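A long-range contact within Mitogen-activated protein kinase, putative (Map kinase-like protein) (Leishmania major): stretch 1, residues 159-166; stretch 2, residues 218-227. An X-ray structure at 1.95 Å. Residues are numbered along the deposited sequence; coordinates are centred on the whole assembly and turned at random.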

# COMPACT_ATOMS: atom_id res chain seq x y z
N ASP A 159 0.08 5.10 -1.46
CA ASP A 159 1.00 5.30 -0.34
C ASP A 159 1.97 4.11 -0.23
O ASP A 159 2.13 3.52 0.86
CB ASP A 159 0.22 5.54 0.98
CG ASP A 159 1.11 6.01 2.14
OD1 ASP A 159 2.19 6.63 1.87
OD2 ASP A 159 0.79 5.68 3.30
N LEU A 160 2.57 3.72 -1.35
CA LEU A 160 3.48 2.59 -1.37
C LEU A 160 4.80 3.02 -0.74
O LEU A 160 5.36 4.02 -1.13
CB LEU A 160 3.72 2.06 -2.80
CG LEU A 160 4.65 0.82 -2.91
CD1 LEU A 160 3.89 -0.48 -2.48
CD2 LEU A 160 5.21 0.67 -4.32
N HIS A 161 5.30 2.23 0.21
CA HIS A 161 6.58 2.50 0.86
C HIS A 161 7.10 1.16 1.43
O HIS A 161 6.32 0.21 1.48
CB HIS A 161 6.45 3.64 1.91
CG HIS A 161 5.63 3.31 3.12
ND1 HIS A 161 4.34 3.82 3.28
CD2 HIS A 161 5.94 2.58 4.21
CE1 HIS A 161 3.91 3.35 4.44
NE2 HIS A 161 4.83 2.60 5.03
N PRO A 162 8.41 1.02 1.78
CA PRO A 162 8.91 -0.27 2.28
C PRO A 162 8.13 -0.90 3.45
O PRO A 162 8.10 -2.12 3.53
CB PRO A 162 10.38 0.07 2.64
CG PRO A 162 10.74 1.23 1.71
CD PRO A 162 9.48 2.04 1.74
N GLY A 163 7.51 -0.08 4.30
CA GLY A 163 6.71 -0.51 5.45
C GLY A 163 5.46 -1.29 5.08
O GLY A 163 4.96 -2.05 5.91
N ASN A 164 4.94 -1.11 3.85
CA ASN A 164 3.76 -1.86 3.39
C ASN A 164 4.07 -2.87 2.29
O ASN A 164 3.18 -3.39 1.62
CB ASN A 164 2.52 -0.96 3.09
CG ASN A 164 2.74 0.14 2.11
OD1 ASN A 164 3.44 -0.01 1.10
ND2 ASN A 164 2.16 1.28 2.41
N ILE A 165 5.36 -3.17 2.16
CA ILE A 165 5.82 -4.22 1.25
C ILE A 165 6.26 -5.30 2.21
O ILE A 165 7.27 -5.13 2.90
CB ILE A 165 6.94 -3.75 0.28
CG1 ILE A 165 6.41 -2.66 -0.69
CG2 ILE A 165 7.48 -4.98 -0.50
CD1 ILE A 165 7.50 -1.83 -1.39
N LEU A 166 5.46 -6.38 2.30
CA LEU A 166 5.65 -7.50 3.25
C LEU A 166 6.39 -8.69 2.66
O LEU A 166 6.25 -8.97 1.46
CB LEU A 166 4.28 -7.98 3.81
CG LEU A 166 3.30 -6.88 4.30
CD1 LEU A 166 2.08 -7.52 5.01
CD2 LEU A 166 4.01 -5.87 5.24
N TRP A 218 6.31 6.10 -9.25
CA TRP A 218 7.28 6.99 -8.60
C TRP A 218 7.71 6.36 -7.27
O TRP A 218 8.90 6.29 -6.99
CB TRP A 218 6.70 8.39 -8.32
CG TRP A 218 7.71 9.26 -7.60
CD1 TRP A 218 7.92 9.36 -6.25
CD2 TRP A 218 8.66 10.13 -8.22
NE1 TRP A 218 8.93 10.25 -6.00
CE2 TRP A 218 9.39 10.76 -7.18
CE3 TRP A 218 8.95 10.47 -9.55
CZ2 TRP A 218 10.44 11.65 -7.44
CZ3 TRP A 218 9.92 11.42 -9.81
CH2 TRP A 218 10.70 11.96 -8.76
N SER A 219 6.74 5.92 -6.44
CA SER A 219 7.05 5.28 -5.15
C SER A 219 7.93 4.04 -5.32
O SER A 219 8.88 3.81 -4.55
CB SER A 219 5.79 4.94 -4.38
OG SER A 219 4.89 6.04 -4.30
N ALA A 220 7.59 3.22 -6.32
CA ALA A 220 8.34 2.01 -6.61
C ALA A 220 9.82 2.34 -6.99
O ALA A 220 10.71 1.62 -6.58
CB ALA A 220 7.63 1.23 -7.73
N GLY A 221 10.05 3.39 -7.78
CA GLY A 221 11.39 3.85 -8.16
C GLY A 221 12.17 4.29 -6.93
O GLY A 221 13.36 4.00 -6.82
N CYS A 222 11.49 4.97 -5.98
CA CYS A 222 12.11 5.40 -4.71
C CYS A 222 12.52 4.15 -3.92
O CYS A 222 13.61 4.11 -3.40
CB CYS A 222 11.15 6.26 -3.90
SG CYS A 222 10.91 7.92 -4.59
N VAL A 223 11.63 3.15 -3.87
CA VAL A 223 11.91 1.89 -3.15
C VAL A 223 13.10 1.16 -3.79
O VAL A 223 14.01 0.75 -3.07
CB VAL A 223 10.65 0.99 -3.04
CG1 VAL A 223 11.01 -0.44 -2.55
CG2 VAL A 223 9.62 1.64 -2.11
N MET A 224 13.13 1.10 -5.13
CA MET A 224 14.22 0.44 -5.87
C MET A 224 15.58 1.09 -5.51
O MET A 224 16.49 0.38 -5.11
CB MET A 224 13.97 0.53 -7.38
CG MET A 224 14.97 -0.27 -8.17
SD MET A 224 14.46 -0.60 -9.85
CE MET A 224 16.04 -1.23 -10.52
N ALA A 225 15.71 2.42 -5.66
CA ALA A 225 16.96 3.16 -5.31
C ALA A 225 17.36 2.94 -3.84
O ALA A 225 18.54 2.76 -3.51
CB ALA A 225 16.78 4.65 -5.58
N GLU A 226 16.36 2.86 -2.97
CA GLU A 226 16.59 2.68 -1.55
C GLU A 226 17.17 1.30 -1.24
O GLU A 226 17.96 1.17 -0.32
CB GLU A 226 15.31 2.91 -0.75
CG GLU A 226 15.55 2.95 0.76
CD GLU A 226 14.34 3.38 1.57
OE1 GLU A 226 13.43 4.04 1.02
OE2 GLU A 226 14.29 3.02 2.76
N MET A 227 16.77 0.27 -2.01
CA MET A 227 17.32 -1.07 -1.74
C MET A 227 18.80 -1.11 -2.14
O MET A 227 19.55 -1.87 -1.54
CB MET A 227 16.53 -2.15 -2.51
CG MET A 227 15.25 -2.55 -1.80
SD MET A 227 14.45 -4.01 -2.51
CE MET A 227 13.76 -3.31 -3.90
O HOH W 1 2.28 5.11 -3.89

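The two stretches differ sharply in backbone form. Residues 218-227 lie within a single helix, held by the regular i to i+4 pattern: Val223 N donates to Ser219 O at 2.9 Å, and Glu226 N to Cys222 O at 3.1 Å. Residues 159-166 are largely irregular, running through a loop and a short 3-10 segment at Pro162 and Gly163, with Ile165 and Leu166 in a strand that continues later in the chain. The turn is fastened by Asn164 N to His161 O at 3.0 Å and Ile165 N to Pro162 O at 3.2 Å. The backbones come nearest at two places, with Leu160 CA 5.9 Å from Ser219 CA and Pro162 CA 6.6 Å from Val223 CA. The helical positions differ by four residues, roughly one turn, so Ser219 and Val223 lie on the same side of the helix, and both direct their CA-to-CB bonds toward the loop.

No direct hydrogen bond joins the stretches; packing and one water do the work. Water 1 accepts from Leu160 N at 2.9 Å and donates to Ser219 OG at 2.8 Å, thereby linking a backbone amide of the loop to a hydroxyl of the helix. Serine suits this position because it is small enough for close approach yet polar enough to hold the water: Leu160 O lies 3.4 Å from Ser219 CB, and the two CB atoms are 3.9 Å apart. The side chain of Leu160 reaches on to Ala220, CD2 standing 4.2 Å from the alanine CB and 4.0 Å from its backbone N. Alanine's single methyl gives the leucine an apolar surface while allowing it to lie near the helix backbone.

One turn further along, Val223 packs against both Pro162 and Ile165. Its CG2 lies 3.9 Å from Pro162 CD and 4.1 Å from Ile165 CD1, and also approaches His161 CA at 4.3 Å; its CG1 lies 3.9 Å from Ile165 CD1. A beta-branched residue is well suited to this place, since two methyls close to the backbone give a broad apolar surface. Pro162 offers a compact apolar ring, and its restricted phi, here -53°, fits the 3-10 segment it begins. Ile165 adopts chi1 m and chi2 t, which carries CD1 to the valine. Another turn along the helix, Glu226 extends with chi1 and chi2 both t, bringing OE1 to 4.0 Å from Pro162 CG. This is a van der Waals approach; OE1 finds its hydrogen bonding elsewhere in the structure.

The loop is also braced from within. Asn164 can serve as both donor and acceptor through its amide: ND2 donates to Asp159 O at 2.7 Å, while OD1 accepts from His161 N at 3.0 Å, both with nearly straight geometry. His161, whose CA-to-CB bond points away from the helix, adds a weak hydrogen bond from ND1 to Asp159 O at 3.3 Å. These bonds tie together the loop segment that carries Leu160 and Pro162, the two residues with the largest covered areas on this side of the contact.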